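Local coordinates for dTDP-glucose 4,6-dehydratase (Klebsiella pneumoniae, PDB 5U4Q), which binds NAD and probably catalyses an NAD-dependent sugar-nucleotide conversion, such as the 4,6-dehydration of dTDP-glucose or an epimerisation, at residues Leu85-Ala89 with Ala100-Asn105; Val30-Met36 with Phe57-Asp63. The contacts are given in a common frame with arbitrary orientation. Where two conformers were deposited one is given. Residue numbers count along the deposited sequence, not the author numbering.

Interaction 1 of 2, residues Leu85-Ala89 with Ala100-Asn105. With NAD (nicotinamide-adenine-dinucleotide), chain C.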
ATOM      1  N   LEU A  85      -0.405   1.759  16.497  1.00 14.54           N
ATOM      2  CA  LEU A  85       0.328   3.016  16.299  1.00 16.00           C
ATOM      3  C   LEU A  85       1.777   2.800  15.857  1.00 16.04           C
ATOM      4  O   LEU A  85       2.392   3.695  15.291  1.00 18.38           O
ATOM      5  CB  LEU A  85       0.272   3.851  17.571  1.00 16.42           C
ATOM      6  CG  LEU A  85      -1.139   4.236  18.015  1.00 17.42           C
ATOM      7  CD1 LEU A  85      -1.167   4.692  19.471  1.00 19.44           C
ATOM      8  CD2 LEU A  85      -1.768   5.276  17.104  1.00 19.13           C
ATOM      9  N   ALA A  86       2.334   1.615  16.077  1.00 15.22           N
ATOM     10  CA  ALA A  86       3.713   1.334  15.703  1.00 15.17           C
ATOM     11  C   ALA A  86       3.898   1.424  14.191  1.00 16.69           C
ATOM     12  O   ALA A  86       3.128   0.828  13.428  1.00 17.06           O
ATOM     13  CB  ALA A  86       4.139  -0.039  16.192  1.00 15.15           C
ATOM     14  N   ALA A  87       4.923   2.165  13.790  1.00 17.47           N
ATOM     15  CA  ALA A  87       5.265   2.363  12.388  1.00 18.14           C
ATOM     16  C   ALA A  87       6.551   3.148  12.286  1.00 19.37           C
ATOM     17  O   ALA A  87       6.980   3.801  13.245  1.00 19.07           O
ATOM     18  CB  ALA A  87       4.169   3.114  11.638  1.00 18.66           C
ATOM     19  N   GLN A  88       7.128   3.061  11.096  1.00 21.78           N
ATOM     20  CA  GLN A  88       8.265   3.821  10.675  1.00 27.16           C
ATOM     21  C   GLN A  88       7.660   5.081  10.107  1.00 28.68           C
ATOM     22  O   GLN A  88       6.843   5.007   9.186  1.00 28.33           O
ATOM     23  CB  GLN A  88       8.989   3.067   9.551  1.00 30.00           C
ATOM     24  CG  GLN A  88      10.228   3.747   9.015  1.00 37.21           C
ATOM     25  CD  GLN A  88      11.372   3.730   9.997  1.00 41.93           C
ATOM     26  OE1 GLN A  88      11.501   2.814  10.820  1.00 44.48           O
ATOM     27  NE2 GLN A  88      12.232   4.732   9.901  1.00 47.53           N
ATOM     28  N   ALA A  89       8.026   6.228  10.662  1.00 30.86           N
ATOM     29  CA  ALA A  89       7.465   7.511  10.228  1.00 34.50           C
ATOM     30  C   ALA A  89       8.501   8.584  10.449  1.00 36.70           C
ATOM     31  O   ALA A  89       8.953   8.752  11.576  1.00 40.33           O
ATOM     32  CB  ALA A  89       6.208   7.824  11.035  1.00 34.93           C
ATOM     33  N   ALA A 100      12.677  -0.343   6.043  1.00 34.94           N
ATOM     34  CA  ALA A 100      12.003  -0.175   7.342  1.00 36.45           C
ATOM     35  C   ALA A 100      10.497   0.073   7.179  1.00 35.64           C
ATOM     36  O   ALA A 100       9.676  -0.438   7.952  1.00 34.23           O
ATOM     37  CB  ALA A 100      12.628   0.986   8.109  1.00 38.31           C
ATOM     38  N   TYR A 101      10.134   0.855   6.169  1.00 34.25           N
ATOM     39  CA  TYR A 101       8.733   1.141   5.891  1.00 30.94           C
ATOM     40  C   TYR A 101       8.021  -0.118   5.468  1.00 31.92           C
ATOM     41  O   TYR A 101       6.892  -0.379   5.882  1.00 30.83           O
ATOM     42  CB  TYR A 101       8.585   2.195   4.782  1.00 30.29           C
ATOM     43  CG  TYR A 101       8.990   3.588   5.195  1.00 30.25           C
ATOM     44  CD1 TYR A 101       8.211   4.316   6.076  1.00 33.87           C
ATOM     45  CD2 TYR A 101      10.146   4.178   4.694  1.00 36.26           C
ATOM     46  CE1 TYR A 101       8.574   5.594   6.462  1.00 33.97           C
ATOM     47  CE2 TYR A 101      10.524   5.457   5.074  1.00 36.94           C
ATOM     48  CZ  TYR A 101       9.732   6.159   5.955  1.00 32.23           C
ATOM     49  OH  TYR A 101      10.090   7.418   6.340  1.00 40.98           O
ATOM     50  N   ALA A 102       8.678  -0.905   4.640  1.00 25.19           N
ATOM     51  CA  ALA A 102       8.083  -2.143   4.177  1.00 29.11           C
ATOM     52  C   ALA A 102       7.916  -3.090   5.330  1.00 29.81           C
ATOM     53  O   ALA A 102       6.850  -3.672   5.525  1.00 29.15           O
ATOM     54  CB  ALA A 102       8.940  -2.776   3.092  1.00 29.48           C
ATOM     55  N   ASP A 103       8.970  -3.241   6.116  1.00 24.42           N
ATOM     56  CA  ASP A 103       8.911  -4.150   7.254  1.00 27.39           C
ATOM     57  C   ASP A 103       7.857  -3.769   8.282  1.00 23.82           C
ATOM     58  O   ASP A 103       7.026  -4.579   8.672  1.00 25.84           O
ATOM     59  CB  ASP A 103      10.279  -4.225   7.964  1.00 29.25           C
ATOM     60  CG  ASP A 103      11.272  -5.099   7.239  1.00 34.60           C
ATOM     61  OD1 ASP A 103      10.852  -6.046   6.545  1.00 37.65           O
ATOM     62  OD2 ASP A 103      12.490  -4.859   7.382  1.00 38.31           O
ATOM     63  N   ALA A 104       7.920  -2.549   8.755  1.00 23.66           N
ATOM     64  CA  ALA A 104       7.030  -2.140   9.819  1.00 21.20           C
ATOM     65  C   ALA A 104       5.647  -1.824   9.312  1.00 20.48           C
ATOM     66  O   ALA A 104       4.640  -2.149   9.977  1.00 19.29           O
ATOM     67  CB  ALA A 104       7.584  -0.912  10.514  1.00 23.36           C
ATOM     68  N   ASN A 105       5.583  -1.181   8.148  1.00 17.16           N
ATOM     69  CA  ASN A 105       4.311  -0.649   7.690  1.00 16.70           C
ATOM     70  C   ASN A 105       3.530  -1.513   6.718  1.00 15.98           C
ATOM     71  O   ASN A 105       2.335  -1.310   6.579  1.00 18.37           O
ATOM     72  CB  ASN A 105       4.463   0.750   7.075  1.00 19.38           C
ATOM     73  CG  ASN A 105       5.047   1.783   8.034  1.00 19.15           C
ATOM     74  OD1 ASN A 105       5.500   1.468   9.148  1.00 20.94           O
ATOM     75  ND2 ASN A 105       5.084   3.045   7.577  1.00 21.94           N
TER
HETATM   76  PA  NAD C 401       6.893   7.376  17.640  1.00 17.91           P
HETATM   77  O1A NAD C 401       7.131   8.177  18.861  1.00 16.08           O
HETATM   78  O2A NAD C 401       8.028   7.064  16.685  1.00 17.99           O
HETATM   79  O5B NAD C 401       6.171   6.004  18.099  1.00 17.16           O
HETATM   80  C5B NAD C 401       6.078   4.834  17.296  1.00 16.57           C
HETATM   81  C4B NAD C 401       6.653   3.674  18.092  1.00 16.61           C
HETATM   82  O4B NAD C 401       6.581   2.546  17.199  1.00 16.29           O
HETATM   83  C3B NAD C 401       8.110   3.867  18.491  1.00 16.36           C
HETATM   84  O3B NAD C 401       8.342   3.867  19.908  1.00 17.59           O
HETATM   85  C2B NAD C 401       8.815   2.726  17.758  1.00 16.36           C
HETATM   86  O2B NAD C 401       9.894   2.144  18.516  1.00 17.62           O
HETATM   87  C1B NAD C 401       7.703   1.733  17.430  1.00 16.37           C
HETATM   88  N9A NAD C 401       7.984   0.903  16.246  1.00 16.30           N
HETATM   89  C8A NAD C 401       8.375   1.332  15.024  1.00 16.67           C
HETATM   90  N7A NAD C 401       8.562   0.295  14.205  1.00 18.80           N
HETATM   91  C5A NAD C 401       8.270  -0.817  14.898  1.00 15.92           C
HETATM   92  C6A NAD C 401       8.306  -2.267  14.616  1.00 16.15           C
HETATM   93  N6A NAD C 401       8.653  -2.744  13.428  1.00 19.08           N
HETATM   94  N1A NAD C 401       7.952  -3.074  15.617  1.00 16.71           N
HETATM   95  C2A NAD C 401       7.603  -2.638  16.836  1.00 16.58           C
HETATM   96  N3A NAD C 401       7.576  -1.332  17.174  1.00 16.60           N
HETATM   97  C4A NAD C 401       7.903  -0.409  16.231  1.00 16.64           C
HETATM   98  O3  NAD C 401       5.779   8.057  16.693  1.00 17.61           O
HETATM   99  PN  NAD C 401       4.305   8.583  17.069  1.00 17.13           P
HETATM  100  O1N NAD C 401       3.882   8.190  18.423  1.00 16.23           O
HETATM  101  O2N NAD C 401       4.304  10.035  16.593  1.00 20.10           O
HETATM  102  O5D NAD C 401       3.482   7.760  15.979  1.00 21.16           O
HETATM  103  C5D NAD C 401       2.404   6.872  16.257  1.00 18.28           C
HETATM  104  C4D NAD C 401       1.696   6.628  14.934  1.00 17.32           C
HETATM  105  O4D NAD C 401       1.004   7.830  14.524  1.00 18.57           O
HETATM  106  C3D NAD C 401       2.546   6.219  13.736  1.00 17.87           C
HETATM  107  O3D NAD C 401       1.823   5.223  13.008  1.00 18.04           O
HETATM  108  C2D NAD C 401       2.632   7.460  12.880  1.00 18.27           C
HETATM  109  O2D NAD C 401       2.768   7.177  11.471  1.00 22.06           O
HETATM  110  C1D NAD C 401       1.317   8.154  13.175  1.00 18.44           C
HETATM  111  N1N NAD C 401       1.406   9.620  13.033  1.00 19.57           N
HETATM  112  C2N NAD C 401       1.924  10.423  13.991  1.00 19.57           C
HETATM  113  C3N NAD C 401       1.989  11.817  13.823  1.00 20.79           C
HETATM  114  C7N NAD C 401       2.563  12.791  14.860  1.00 23.23           C
HETATM  115  O7N NAD C 401       2.424  14.012  14.691  1.00 24.20           O
HETATM  116  N7N NAD C 401       3.258  12.393  15.939  1.00 22.97           N
HETATM  117  C4N NAD C 401       1.545  12.363  12.639  1.00 19.67           C
HETATM  118  C5N NAD C 401       1.028  11.527  11.659  1.00 20.64           C
HETATM  119  C6N NAD C 401       0.984  10.151  11.859  1.00 19.86           C
HETATM  120  O   HOH W   1       2.631  -0.364  10.946  1.00 22.86           O

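Interaction 2 of 2, residues Val30-Met36 with Phe57-Asp63. With NAD (nicotinamide-adenine-dinucleotide), chain C.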
ATOM      1  N   VAL A  30      -4.044  -3.534  29.610  1.00 14.43           N
ATOM      2  CA  VAL A  30      -3.326  -3.127  28.413  1.00 13.84           C
ATOM      3  C   VAL A  30      -2.055  -3.897  28.245  1.00 14.48           C
ATOM      4  O   VAL A  30      -1.297  -4.054  29.204  1.00 15.61           O
ATOM      5  CB  VAL A  30      -2.955  -1.630  28.503  1.00 13.66           C
ATOM      6  CG1 VAL A  30      -2.136  -1.192  27.295  1.00 14.06           C
ATOM      7  CG2 VAL A  30      -4.204  -0.786  28.640  1.00 15.42           C
ATOM      8  N   VAL A  31      -1.812  -4.394  27.039  1.00 13.33           N
ATOM      9  CA  VAL A  31      -0.531  -4.950  26.678  1.00 12.76           C
ATOM     10  C   VAL A  31       0.053  -3.954  25.672  1.00 13.22           C
ATOM     11  O   VAL A  31      -0.604  -3.601  24.681  1.00 14.95           O
ATOM     12  CB  VAL A  31      -0.624  -6.341  26.038  1.00 15.27           C
ATOM     13  CG1 VAL A  31       0.743  -6.811  25.573  1.00 16.65           C
ATOM     14  CG2 VAL A  31      -1.264  -7.316  27.031  1.00 15.98           C
ATOM     15  N   GLY A  32       1.255  -3.504  25.958  1.00 13.06           N
ATOM     16  CA  GLY A  32       1.989  -2.592  25.078  1.00 13.16           C
ATOM     17  C   GLY A  32       3.123  -3.346  24.424  1.00 14.20           C
ATOM     18  O   GLY A  32       3.776  -4.173  25.075  1.00 15.88           O
ATOM     19  N   ILE A  33       3.336  -3.120  23.121  1.00 13.39           N
ATOM     20  CA  ILE A  33       4.495  -3.665  22.442  1.00 14.26           C
ATOM     21  C   ILE A  33       5.249  -2.552  21.723  1.00 14.28           C
ATOM     22  O   ILE A  33       4.649  -1.539  21.339  1.00 14.50           O
ATOM     23  CB  ILE A  33       4.147  -4.813  21.472  1.00 14.81           C
ATOM     24  CG1 ILE A  33       3.324  -4.338  20.271  1.00 14.94           C
ATOM     25  CG2 ILE A  33       3.422  -5.925  22.212  1.00 16.10           C
ATOM     26  CD1 ILE A  33       3.171  -5.383  19.183  1.00 15.86           C
ATOM     27  N   ASP A  34       6.564  -2.728  21.573  1.00 13.82           N
ATOM     28  CA  ASP A  34       7.405  -1.781  20.884  1.00 13.94           C
ATOM     29  C   ASP A  34       8.717  -2.500  20.646  1.00 15.42           C
ATOM     30  O   ASP A  34       9.094  -3.333  21.451  1.00 17.74           O
ATOM     31  CB  ASP A  34       7.591  -0.553  21.775  1.00 14.37           C
ATOM     32  CG  ASP A  34       7.999   0.673  21.001  1.00 15.56           C
ATOM     33  OD1 ASP A  34       9.133   0.690  20.448  1.00 17.08           O
ATOM     34  OD2 ASP A  34       7.174   1.626  20.961  1.00 14.98           O
ATOM     35  N   ASN A  35       9.403  -2.172  19.566  1.00 15.60           N
ATOM     36  CA  ASN A  35      10.724  -2.771  19.339  1.00 17.26           C
ATOM     37  C   ASN A  35      11.873  -1.931  19.869  1.00 18.41           C
ATOM     38  O   ASN A  35      13.039  -2.316  19.699  1.00 19.24           O
ATOM     39  CB  ASN A  35      10.923  -3.149  17.869  1.00 17.89           C
ATOM     40  CG  ASN A  35      11.112  -1.962  16.946  1.00 18.67           C
ATOM     41  OD1 ASN A  35      10.995  -0.803  17.349  1.00 18.19           O
ATOM     42  ND2 ASN A  35      11.432  -2.256  15.690  1.00 21.82           N
HETATM   43  N   MSE A  36      11.561  -0.788  20.489  1.00 17.54           N
HETATM   44  CA  MSE A  36      12.570   0.085  21.113  1.00 19.48           C
HETATM   45  C   MSE A  36      13.631   0.466  20.121  1.00 19.73           C
HETATM   46  O   MSE A  36      14.811   0.508  20.458  1.00 22.88           O
HETATM   47  CB  MSE A  36      13.184  -0.595  22.354  1.00 21.04           C
HETATM   48  CG  MSE A  36      12.132  -1.116  23.328  1.00 20.87           C
HETATM   49 SE   MSE A  36      10.957   0.312  24.000  1.00 23.02          SE
HETATM   50  CE  MSE A  36      12.170   1.184  25.260  1.00 23.18           C
ATOM     51  N   PHE A  57      -0.869  -3.351  33.308  1.00 15.23           N
ATOM     52  CA  PHE A  57      -0.036  -3.169  32.118  1.00 15.58           C
ATOM     53  C   PHE A  57       1.037  -4.215  32.036  1.00 16.96           C
ATOM     54  O   PHE A  57       1.680  -4.529  33.041  1.00 18.55           O
ATOM     55  CB  PHE A  57       0.641  -1.798  32.118  1.00 15.43           C
ATOM     56  CG  PHE A  57       1.503  -1.536  30.910  1.00 15.40           C
ATOM     57  CD1 PHE A  57       0.915  -1.314  29.674  1.00 15.36           C
ATOM     58  CD2 PHE A  57       2.901  -1.538  30.993  1.00 15.87           C
ATOM     59  CE1 PHE A  57       1.694  -1.091  28.547  1.00 15.27           C
ATOM     60  CE2 PHE A  57       3.681  -1.282  29.869  1.00 16.42           C
ATOM     61  CZ  PHE A  57       3.066  -1.071  28.636  1.00 15.09           C
ATOM     62  N   HIS A  58       1.236  -4.739  30.836  1.00 17.21           N
ATOM     63  CA  HIS A  58       2.326  -5.649  30.544  1.00 19.31           C
ATOM     64  C   HIS A  58       2.974  -5.204  29.246  1.00 17.97           C
ATOM     65  O   HIS A  58       2.271  -4.900  28.288  1.00 17.64           O
ATOM     66  CB  HIS A  58       1.850  -7.077  30.393  1.00 23.15           C
ATOM     67  CG  HIS A  58       1.397  -7.695  31.678  1.00 33.13           C
ATOM     68  ND1 HIS A  58       0.072  -7.729  32.061  1.00 37.26           N
ATOM     69  CD2 HIS A  58       2.094  -8.292  32.675  1.00 36.23           C
ATOM     70  CE1 HIS A  58      -0.027  -8.334  33.233  1.00 39.63           C
ATOM     71  NE2 HIS A  58       1.184  -8.682  33.628  1.00 38.09           N
ATOM     72  N   PHE A  59       4.294  -5.190  29.231  1.00 17.71           N
ATOM     73  CA  PHE A  59       5.055  -4.806  28.069  1.00 17.09           C
ATOM     74  C   PHE A  59       5.805  -5.969  27.477  1.00 19.03           C
ATOM     75  O   PHE A  59       6.355  -6.810  28.224  1.00 19.97           O
ATOM     76  CB  PHE A  59       6.075  -3.717  28.398  1.00 18.57           C
ATOM     77  CG  PHE A  59       6.949  -3.349  27.231  1.00 17.94           C
ATOM     78  CD1 PHE A  59       6.431  -2.616  26.179  1.00 19.08           C
ATOM     79  CD2 PHE A  59       8.264  -3.764  27.172  1.00 20.04           C
ATOM     80  CE1 PHE A  59       7.212  -2.291  25.096  1.00 19.66           C
ATOM     81  CE2 PHE A  59       9.054  -3.440  26.074  1.00 19.53           C
ATOM     82  CZ  PHE A  59       8.517  -2.699  25.045  1.00 19.98           C
ATOM     83  N   GLN A  60       5.831  -6.039  26.144  0.50 18.01           N
ATOM     84  CA  GLN A  60       6.625  -7.045  25.423  0.50 18.47           C
ATOM     85  C   GLN A  60       7.415  -6.350  24.318  0.50 18.55           C
ATOM     86  O   GLN A  60       6.829  -5.649  23.480  0.50 17.70           O
ATOM     87  CB  GLN A  60       5.743  -8.146  24.828  0.50 20.07           C
ATOM     88  CG  GLN A  60       4.958  -8.942  25.855  0.50 21.13           C
ATOM     89  CD  GLN A  60       4.173 -10.094  25.243  0.50 22.66           C
ATOM     90  OE1 GLN A  60       4.395 -10.479  24.097  0.50 25.23           O
ATOM     91  NE2 GLN A  60       3.250 -10.654  26.020  0.50 26.52           N
ATOM     92  N   GLN A  61       8.742  -6.510  24.327  1.00 17.81           N
ATOM     93  CA  GLN A  61       9.573  -5.969  23.278  1.00 19.11           C
ATOM     94  C   GLN A  61       9.413  -6.947  22.136  1.00 20.07           C
ATOM     95  O   GLN A  61       9.781  -8.137  22.244  1.00 23.08           O
ATOM     96  CB  GLN A  61      11.029  -5.817  23.715  1.00 21.02           C
ATOM     97  CG  GLN A  61      11.866  -5.214  22.609  1.00 21.58           C
ATOM     98  CD  GLN A  61      13.268  -4.814  23.014  1.00 27.55           C
ATOM     99  OE1 GLN A  61      13.568  -4.646  24.186  1.00 34.08           O
ATOM    100  NE2 GLN A  61      14.118  -4.610  22.020  1.00 33.37           N
ATOM    101  N   LEU A  62       8.824  -6.473  21.051  1.00 17.07           N
ATOM    102  CA  LEU A  62       8.443  -7.313  19.938  1.00 16.54           C
ATOM    103  C   LEU A  62       8.427  -6.473  18.688  1.00 17.27           C
ATOM    104  O   LEU A  62       7.973  -5.312  18.727  1.00 18.80           O
ATOM    105  CB  LEU A  62       7.029  -7.850  20.197  1.00 18.08           C
ATOM    106  CG  LEU A  62       6.360  -8.779  19.226  1.00 21.35           C
ATOM    107  CD1 LEU A  62       7.146 -10.061  19.071  1.00 21.41           C
ATOM    108  CD2 LEU A  62       4.960  -9.086  19.736  1.00 20.14           C
ATOM    109  N   ASP A  63       8.906  -7.039  17.594  1.00 16.96           N
ATOM    110  CA  ASP A  63       8.877  -6.389  16.311  1.00 16.17           C
ATOM    111  C   ASP A  63       7.606  -6.782  15.573  1.00 17.07           C
ATOM    112  O   ASP A  63       7.216  -7.944  15.541  1.00 17.90           O
ATOM    113  CB  ASP A  63      10.091  -6.763  15.482  1.00 17.77           C
ATOM    114  CG  ASP A  63      10.415  -5.719  14.454  1.00 19.99           C
ATOM    115  OD1 ASP A  63       9.600  -5.535  13.532  1.00 21.14           O
ATOM    116  OD2 ASP A  63      11.485  -5.069  14.613  1.00 22.71           O
TER
HETATM  117  PA  NAD C 401       6.893   7.376  17.640  1.00 17.91           P
HETATM  118  O1A NAD C 401       7.131   8.177  18.861  1.00 16.08           O
HETATM  119  O2A NAD C 401       8.028   7.064  16.685  1.00 17.99           O
HETATM  120  O5B NAD C 401       6.171   6.004  18.099  1.00 17.16           O
HETATM  121  C5B NAD C 401       6.078   4.834  17.296  1.00 16.57           C
HETATM  122  C4B NAD C 401       6.653   3.674  18.092  1.00 16.61           C
HETATM  123  O4B NAD C 401       6.581   2.546  17.199  1.00 16.29           O
HETATM  124  C3B NAD C 401       8.110   3.867  18.491  1.00 16.36           C
HETATM  125  O3B NAD C 401       8.342   3.867  19.908  1.00 17.59           O
HETATM  126  C2B NAD C 401       8.815   2.726  17.758  1.00 16.36           C
HETATM  127  O2B NAD C 401       9.894   2.144  18.516  1.00 17.62           O
HETATM  128  C1B NAD C 401       7.703   1.733  17.430  1.00 16.37           C
HETATM  129  N9A NAD C 401       7.984   0.903  16.246  1.00 16.30           N
HETATM  130  C8A NAD C 401       8.375   1.332  15.024  1.00 16.67           C
HETATM  131  N7A NAD C 401       8.562   0.295  14.205  1.00 18.80           N
HETATM  132  C5A NAD C 401       8.270  -0.817  14.898  1.00 15.92           C
HETATM  133  C6A NAD C 401       8.306  -2.267  14.616  1.00 16.15           C
HETATM  134  N6A NAD C 401       8.653  -2.744  13.428  1.00 19.08           N
HETATM  135  N1A NAD C 401       7.952  -3.074  15.617  1.00 16.71           N
HETATM  136  C2A NAD C 401       7.603  -2.638  16.836  1.00 16.58           C
HETATM  137  N3A NAD C 401       7.576  -1.332  17.174  1.00 16.60           N
HETATM  138  C4A NAD C 401       7.903  -0.409  16.231  1.00 16.64           C
HETATM  139  O3  NAD C 401       5.779   8.057  16.693  1.00 17.61           O
HETATM  140  PN  NAD C 401       4.305   8.583  17.069  1.00 17.13           P
HETATM  141  O1N NAD C 401       3.882   8.190  18.423  1.00 16.23           O
HETATM  142  O2N NAD C 401       4.304  10.035  16.593  1.00 20.10           O
HETATM  143  O5D NAD C 401       3.482   7.760  15.979  1.00 21.16           O
HETATM  144  C5D NAD C 401       2.404   6.872  16.257  1.00 18.28           C
HETATM  145  C4D NAD C 401       1.696   6.628  14.934  1.00 17.32           C
HETATM  146  O4D NAD C 401       1.004   7.830  14.524  1.00 18.57           O
HETATM  147  C3D NAD C 401       2.546   6.219  13.736  1.00 17.87           C
HETATM  148  O3D NAD C 401       1.823   5.223  13.008  1.00 18.04           O
HETATM  149  C2D NAD C 401       2.632   7.460  12.880  1.00 18.27           C
HETATM  150  O2D NAD C 401       2.768   7.177  11.471  1.00 22.06           O
HETATM  151  C1D NAD C 401       1.317   8.154  13.175  1.00 18.44           C
HETATM  152  N1N NAD C 401       1.406   9.620  13.033  1.00 19.57           N
HETATM  153  C2N NAD C 401       1.924  10.423  13.991  1.00 19.57           C
HETATM  154  C3N NAD C 401       1.989  11.817  13.823  1.00 20.79           C
HETATM  155  C7N NAD C 401       2.563  12.791  14.860  1.00 23.23           C
HETATM  156  O7N NAD C 401       2.424  14.012  14.691  1.00 24.20           O
HETATM  157  N7N NAD C 401       3.258  12.393  15.939  1.00 22.97           N
HETATM  158  C4N NAD C 401       1.545  12.363  12.639  1.00 19.67           C
HETATM  159  C5N NAD C 401       1.028  11.527  11.659  1.00 20.64           C
HETATM  160  C6N NAD C 401       0.984  10.151  11.859  1.00 19.86           C
HETATM  161  O   HOH W   2      -1.992  -6.511  30.684  1.00 29.47           O

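Interaction 1 of 2, residues Leu85-Ala89 with Ala100-Asn105
The side-chain amide of Asn105 pairs with both the backbone N and O of Gln88. Gln88 N donates to Asn105 OD1 (3.0 Å, 164° at the hydrogen), and Asn105 ND2 donates to Gln88 O (3.1 Å, 164°), so one carboxamide satisfies both main-chain polar groups of a residue in an irregular loop. The second proton of ND2 has a partner too, Thr157 OG1. Near the other end of the loop, a water donates to Ala86 O (2.8 Å) and to Ala104 O (2.9 Å), linking the loop to the helix. Leu85 O accepts from the NAD ribose hydroxyl O3D at 2.8 Å, while Thr9 OG1 is hydrogen-bonded to the amides of Leu85 and Ala86.

Apolar contact supplements these bonds. Gln88 CG sits 3.7 Å from the centroid of the Tyr101 ring and 19° off its normal, a CH-pi contact over the face, and the CB atoms of Gln88 and Ala104 are 4.3 Å apart. Ala104 CB also touches the adenine, 3.6 Å from NAD N6A. On the far side of the helix, Asp103 makes a salt bridge to Arg67 of the second subunit. A loop leaving strand 81-84, fixed to the following helix 98-118 and lining the cofactor, is characteristic of the NAD site in the Rossmann fold of the epimerase/dehydratase family.

Interaction 2 of 2, residues Val30-Met36 with Phe57-Asp63
Strands 30-34 and 57-61 run parallel, their axes 4.7 Å apart at closest approach, inclined 22°, joined by main-chain bonds from His58 N to Val30 O (3.1 Å) through Leu62 N to Asp34 O (3.2 Å), Asp34 N to Gln60 O (3.5 Å) being weak. Phe57 and Phe59 adopt t rotamers that bring their rings toward the neighbouring strand, where Gly32 makes room: an ideal CB would clash with Phe57 CE1 at 2.8 Å. Selenomethionine Met36, m throughout, brings SE to 4.0 Å from Phe59 CZ, an oblique Met-aromatic contact. Asp34 (chi1 -159°) turns its carboxylate away from Phe57-Asp63: OD1 accepts from Met36 N (2.8 Å), closing an Asx turn, and from NAD O2B (2.5 Å), while OD2 takes NAD O3B (2.7 Å). Asn35 (p) donates from ND2 to Asp63 OD2 (3.0 Å). Helix 42-50, linking the strands in a beta-alpha-beta unit, packs on Phe57, Phe59 and Met36; on the other face helix 67-77 meets Val31, Ile33 and Gln60, and strand 5-9 pairs with strand 29-34.

Overall arrangement
Interactions 1 and 2 follow one another along the chain, with centres 15 Å apart and nearest atoms about 5 Å apart; they share NAD without touching. Its adenine lies between them: N6A donates to Asp63 OD1 of interaction 2 at 2.9 Å, while it is 3.6 Å from Ala104 CB of interaction 1, and C8A is 3.3 Å from Ala87 O. The ribose hydrogen bonds divide, Asp34 taking the adenosine sugar and Leu85 O the nicotinamide sugar, although Ala86 CA also lies 3.5 Å from NAD O4B. The NAD-touching residues lie at or just beyond C-terminal ends of parallel strands, or, for Ala104, on the following helix, as in Rossmann folds.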